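PDB 2HLY: hypothetical protein Atu2299 from Agrobacterium tumefaciens, which is of unknown function but belongs to a family grouped with the papain-like (clan CA) peptidases, so it may share their fold. Local coordinates for residues Arg18-Leu23 against Ser39-Phe44; Thr68-Ala73 against Pro104-Gly109. All blocks are in the same frame, centred on the assembly; numbering follows the deposited sequence. Where two conformers were deposited one is given.

Contact 1. Residues Arg18-Leu23 against Ser39-Phe44; sequences RVINSL and STFGAF
The Phe41 ring and Ile20 meet at a slant. CG2 of Ile20 approaches the ring obliquely, with ring atom CD2 of Phe41 4.4 Å away. Farther along the ring, Leu23 CD1 comes within 4.7 Å of Phe41 CE2, a looser approach. On the Phe41 side, Tyr37 makes an edge-to-face ring pair with it, and Met165 of helix 160-172 also touches it.

The closer contacts lie at the root of the ring. CD1 of Ile20 reaches Phe41 CB at 3.8 Å. The same methyl sits 3.6 Å from the backbone N of Gly42. The extended branch of Ile20, with chi2 at 170°, carries CD1 out to the other helix. There the methyl meets the backbone of Gly42 directly.

The arrangement is a buried helix-helix interface between helix 10-24 and helix 31-50. It is apolar, and no hydrogen bond crosses it. The CA atoms of Ile20 and Phe41 are 7.0 Å apart, so the helices run close here. Helix 31-50 also packs on the four-stranded antiparallel sheet through Ser39 and Ala43. Such a helix-and-sheet core is consistent with a papain-like fold.

On helix 10-24, Arg18 O accepts two bonds from opposite faces of its carbonyl plane. One comes from Ser22 N, the other from Ser22 OG at 2.6 Å. Thr199 N also bonds to Ser22 OG.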
loop_
_atom_site.group_PDB
_atom_site.type_symbol
_atom_site.label_atom_id
_atom_site.label_comp_id
_atom_site.label_asym_id
_atom_site.label_seq_id
_atom_site.Cartn_x
_atom_site.Cartn_y
_atom_site.Cartn_z
ATOM N N ARG A 18 3.607 -7.762 -3.912
ATOM C CA ARG A 18 4.393 -8.169 -5.088
ATOM C C ARG A 18 3.632 -7.923 -6.395
ATOM O O ARG A 18 4.210 -7.390 -7.348
ATOM C CB ARG A 18 4.832 -9.622 -4.968
ATOM C CG ARG A 18 5.965 -9.972 -5.931
ATOM C CD ARG A 18 6.357 -11.445 -5.813
ATOM N NE ARG A 18 6.824 -11.828 -4.472
ATOM C CZ ARG A 18 8.060 -11.645 -4.008
ATOM N NH1 ARG A 18 8.990 -11.065 -4.766
ATOM N NH2 ARG A 18 8.372 -12.044 -2.772
ATOM N N VAL A 19 2.345 -8.268 -6.418
ATOM C CA VAL A 19 1.510 -8.070 -7.603
ATOM C C VAL A 19 1.457 -6.593 -7.989
ATOM O O VAL A 19 1.697 -6.227 -9.139
ATOM C CB VAL A 19 0.098 -8.644 -7.399
ATOM C CG1 VAL A 19 -0.873 -8.129 -8.478
ATOM C CG2 VAL A 19 0.172 -10.168 -7.395
ATOM N N ILE A 20 1.138 -5.741 -7.017
ATOM C CA ILE A 20 0.969 -4.322 -7.304
ATOM C C ILE A 20 2.307 -3.714 -7.721
ATOM O O ILE A 20 2.385 -2.938 -8.690
ATOM C CB ILE A 20 0.374 -3.569 -6.095
ATOM C CG1 ILE A 20 -0.974 -4.181 -5.705
ATOM C CG2 ILE A 20 0.290 -2.061 -6.405
ATOM C CD1 ILE A 20 -1.536 -3.682 -4.376
ATOM N N ASN A 21 3.369 -4.080 -7.001
ATOM C CA ASN A 21 4.700 -3.571 -7.328
ATOM C C ASN A 21 5.097 -3.943 -8.750
ATOM O O ASN A 21 5.683 -3.142 -9.486
ATOM C CB ASN A 21 5.732 -4.140 -6.370
ATOM C CG ASN A 21 7.059 -3.444 -6.486
ATOM O OD1 ASN A 21 7.130 -2.209 -6.410
ATOM N ND2 ASN A 21 8.115 -4.221 -6.705
ATOM N N SER A 22 4.769 -5.166 -9.136
ATOM C CA SER A 22 5.130 -5.673 -10.460
ATOM C C SER A 22 4.433 -4.888 -11.573
ATOM O O SER A 22 5.025 -4.632 -12.630
ATOM C CB SER A 22 4.785 -7.157 -10.562
ATOM O OG SER A 22 5.489 -7.905 -9.578
ATOM N N LEU A 23 3.189 -4.498 -11.323
ATOM C CA LEU A 23 2.407 -3.727 -12.290
ATOM C C LEU A 23 2.838 -2.253 -12.355
ATOM O O LEU A 23 2.709 -1.597 -13.406
ATOM C CB LEU A 23 0.916 -3.830 -11.942
ATOM C CG LEU A 23 0.288 -5.195 -12.221
ATOM C CD1 LEU A 23 -1.070 -5.337 -11.553
ATOM C CD2 LEU A 23 0.164 -5.399 -13.742
ATOM N N SER A 39 -2.768 1.498 -2.251
ATOM C CA SER A 39 -3.962 1.545 -1.404
ATOM C C SER A 39 -5.252 1.238 -2.140
ATOM O O SER A 39 -6.118 0.519 -1.623
ATOM C CB SER A 39 -4.048 2.884 -0.698
ATOM O OG SER A 39 -2.939 3.009 0.167
ATOM N N THR A 40 -5.397 1.779 -3.344
ATOM C CA THR A 40 -6.609 1.467 -4.137
ATOM C C THR A 40 -6.602 0.043 -4.701
ATOM O O THR A 40 -7.629 -0.659 -4.632
ATOM C CB THR A 40 -6.870 2.478 -5.246
ATOM O OG1 THR A 40 -5.755 2.508 -6.129
ATOM C CG2 THR A 40 -7.108 3.879 -4.662
ATOM N N PHE A 41 -5.461 -0.401 -5.251
ATOM C CA PHE A 41 -5.394 -1.782 -5.759
ATOM C C PHE A 41 -5.497 -2.799 -4.609
ATOM O O PHE A 41 -6.146 -3.856 -4.749
ATOM C CB PHE A 41 -4.106 -2.027 -6.554
ATOM C CG PHE A 41 -4.085 -1.392 -7.928
ATOM C CD1 PHE A 41 -4.776 -0.214 -8.210
ATOM C CD2 PHE A 41 -3.348 -1.989 -8.944
ATOM C CE1 PHE A 41 -4.729 0.360 -9.494
ATOM C CE2 PHE A 41 -3.299 -1.425 -10.209
ATOM C CZ PHE A 41 -3.983 -0.236 -10.475
ATOM N N GLY A 42 -4.839 -2.503 -3.481
ATOM C CA GLY A 42 -4.959 -3.354 -2.287
ATOM C C GLY A 42 -6.399 -3.469 -1.808
ATOM O O GLY A 42 -6.908 -4.571 -1.570
ATOM N N ALA A 43 -7.067 -2.326 -1.689
ATOM C CA ALA A 43 -8.475 -2.300 -1.300
ATOM C C ALA A 43 -9.335 -3.117 -2.264
ATOM O O ALA A 43 -10.209 -3.876 -1.836
ATOM C CB ALA A 43 -8.968 -0.872 -1.213
ATOM N N PHE A 44 -9.062 -2.987 -3.560
ATOM C CA PHE A 44 -9.840 -3.721 -4.565
ATOM C C PHE A 44 -9.652 -5.226 -4.396
ATOM O O PHE A 44 -10.616 -6.002 -4.420
ATOM C CB PHE A 44 -9.431 -3.277 -5.964
ATOM C CG PHE A 44 -10.261 -3.891 -7.065
ATOM C CD1 PHE A 44 -11.655 -3.776 -7.066
ATOM C CD2 PHE A 44 -9.638 -4.559 -8.119
ATOM C CE1 PHE A 44 -12.418 -4.357 -8.104
ATOM C CE2 PHE A 44 -10.394 -5.133 -9.146
ATOM C CZ PHE A 44 -11.770 -5.029 -9.136
#

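Contact 2. Residues Thr68-Ala73 against Pro104-Gly109; sequences TVLLFA and PAFSEG
Leu70 and Phe72, two residues of one strand, meet Phe106 from the same side of its ring. Strand 68-72 is an outer strand of a three-stranded antiparallel sheet. Phe106 stands in a type I beta turn from Ala105 to Glu108, in the loop between strands 97-100 and 120-123. The contact therefore fastens a loop to the side chains of an edge strand, and all of it is apolar.

Leu70 lies over one face of the Phe106 ring. Its CD2 methyl makes a CH-pi contact, 3.9 Å from the centroid of the Phe106 ring and 24° off the normal. The methyl is offset toward the rim, and its nearest atom is Phe106 CD2 at 3.6 Å. The leucine CG is anti to the backbone N (chi1 175°), which sends the branch out from the strand to the loop.

Phe72 comes from the same side, nearer the CE1 and CZ end. Its CZ comes within 3.7 Å of Phe106 CE1. The two ring planes are inclined at 52°, with centroids 5.5 Å apart. Phe72 also stacks with His89. Leu65 of the neighbouring strand touches both Leu70 and Phe106 and extends the apolar cluster.

The turn that presents Phe106 is closed by its own backbone bond, from Glu108 N to Ala105 O at 3.1 Å.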
loop_
_atom_site.group_PDB
_atom_site.type_symbol
_atom_site.label_atom_id
_atom_site.label_comp_id
_atom_site.label_asym_id
_atom_site.label_seq_id
_atom_site.Cartn_x
_atom_site.Cartn_y
_atom_site.Cartn_z
ATOM N N THR A 68 13.041 4.273 14.137
ATOM C CA THR A 68 13.095 5.466 13.301
ATOM C C THR A 68 11.678 5.838 12.898
ATOM O O THR A 68 10.897 4.964 12.514
ATOM C CB THR A 68 13.934 5.241 12.017
ATOM O OG1 THR A 68 13.401 4.141 11.284
ATOM C CG2 THR A 68 15.378 4.908 12.377
ATOM N N VAL A 69 11.347 7.122 12.989
ATOM C CA VAL A 69 10.012 7.573 12.605
ATOM C C VAL A 69 10.036 8.031 11.158
ATOM O O VAL A 69 10.811 8.926 10.786
ATOM C CB VAL A 69 9.478 8.695 13.552
ATOM C CG1 VAL A 69 8.234 9.377 12.988
ATOM C CG2 VAL A 69 9.191 8.138 14.950
ATOM N N LEU A 70 9.192 7.403 10.341
ATOM C CA LEU A 70 8.960 7.815 8.966
ATOM C C LEU A 70 7.719 8.708 8.943
ATOM O O LEU A 70 6.657 8.299 9.411
ATOM C CB LEU A 70 8.761 6.567 8.081
ATOM C CG LEU A 70 8.394 6.766 6.609
ATOM C CD1 LEU A 70 9.381 7.677 5.872
ATOM C CD2 LEU A 70 8.305 5.385 5.950
ATOM N N LEU A 71 7.863 9.925 8.420
ATOM C CA LEU A 71 6.809 10.933 8.527
ATOM C C LEU A 71 6.376 11.428 7.154
ATOM O O LEU A 71 7.136 12.120 6.449
ATOM C CB LEU A 71 7.257 12.097 9.442
ATOM C CG LEU A 71 6.272 13.240 9.730
ATOM C CD1 LEU A 71 4.924 12.741 10.199
ATOM C CD2 LEU A 71 6.858 14.212 10.765
ATOM N N PHE A 72 5.163 11.044 6.769
ATOM C CA PHE A 72 4.578 11.505 5.522
ATOM C C PHE A 72 3.795 12.776 5.806
ATOM O O PHE A 72 2.585 12.754 6.060
ATOM C CB PHE A 72 3.689 10.437 4.892
ATOM C CG PHE A 72 4.421 9.192 4.486
ATOM C CD1 PHE A 72 5.127 9.141 3.290
ATOM C CD2 PHE A 72 4.359 8.056 5.272
ATOM C CE1 PHE A 72 5.792 7.974 2.894
ATOM C CE2 PHE A 72 5.023 6.863 4.874
ATOM C CZ PHE A 72 5.736 6.834 3.677
ATOM N N ALA A 73 4.521 13.888 5.773
ATOM C CA ALA A 73 3.961 15.199 6.090
ATOM C C ALA A 73 4.890 16.267 5.543
ATOM O O ALA A 73 6.047 15.977 5.223
ATOM C CB ALA A 73 3.828 15.356 7.599
ATOM N N PRO A 104 6.552 -2.589 2.346
ATOM C CA PRO A 104 7.828 -3.209 1.900
ATOM C C PRO A 104 8.708 -2.295 1.028
ATOM O O PRO A 104 9.914 -2.565 0.884
ATOM C CB PRO A 104 7.364 -4.463 1.130
ATOM C CG PRO A 104 5.995 -4.780 1.736
ATOM C CD PRO A 104 5.386 -3.404 1.944
ATOM N N ALA A 105 8.125 -1.242 0.463
ATOM C CA ALA A 105 8.845 -0.301 -0.383
ATOM C C ALA A 105 9.417 0.880 0.398
ATOM O O ALA A 105 10.032 1.773 -0.197
ATOM C CB ALA A 105 7.936 0.197 -1.504
ATOM N N PHE A 106 9.206 0.909 1.714
ATOM C CA PHE A 106 9.645 2.056 2.517
ATOM C C PHE A 106 11.166 2.199 2.607
ATOM O O PHE A 106 11.661 3.219 3.090
ATOM C CB PHE A 106 9.056 2.012 3.923
ATOM C CG PHE A 106 7.576 2.331 4.001
ATOM C CD1 PHE A 106 6.871 2.868 2.918
ATOM C CD2 PHE A 106 6.896 2.122 5.195
ATOM C CE1 PHE A 106 5.504 3.166 3.039
ATOM C CE2 PHE A 106 5.534 2.430 5.318
ATOM C CZ PHE A 106 4.847 2.939 4.242
ATOM N N SER A 107 11.911 1.188 2.170
ATOM C CA SER A 107 13.374 1.318 2.115
ATOM C C SER A 107 13.823 2.374 1.105
ATOM O O SER A 107 14.876 2.993 1.273
ATOM C CB SER A 107 14.009 -0.017 1.778
ATOM O OG SER A 107 13.427 -1.035 2.573
ATOM N N GLU A 108 13.043 2.563 0.048
ATOM C CA GLU A 108 13.394 3.515 -0.999
ATOM C C GLU A 108 13.113 4.915 -0.503
ATOM O O GLU A 108 12.048 5.184 0.057
ATOM C CB GLU A 108 12.582 3.257 -2.258
ATOM C CG GLU A 108 12.664 1.843 -2.780
ATOM C CD GLU A 108 11.911 1.667 -4.090
ATOM O OE1 GLU A 108 12.043 2.539 -4.979
ATOM O OE2 GLU A 108 11.193 0.652 -4.228
ATOM N N GLY A 109 14.075 5.802 -0.697
ATOM C CA GLY A 109 13.888 7.203 -0.358
ATOM C C GLY A 109 14.158 7.528 1.100
ATOM O O GLY A 109 13.962 8.662 1.527
#

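Contact 1 is deeper: its centre lies 7 Å from the centre of the chain, against 12 Å for contact 2. Contact 2 is also largely buried, but its strand residue Leu70 is partly exposed. Their centres are 18 Å apart and their nearest atoms about 5 Å, without touching. Contact 1 joins two helices, with an aliphatic branch meeting a backbone and the base of an aromatic side chain. Contact 2 joins a strand to a loop and relies on an aromatic ring met by a methyl and a second ring. Helix 10-24 links them: it supplies Ile20 to contact 1, while its Tyr13, Phe14 and Tyr17 touch Pro104 in the 104-109 segment.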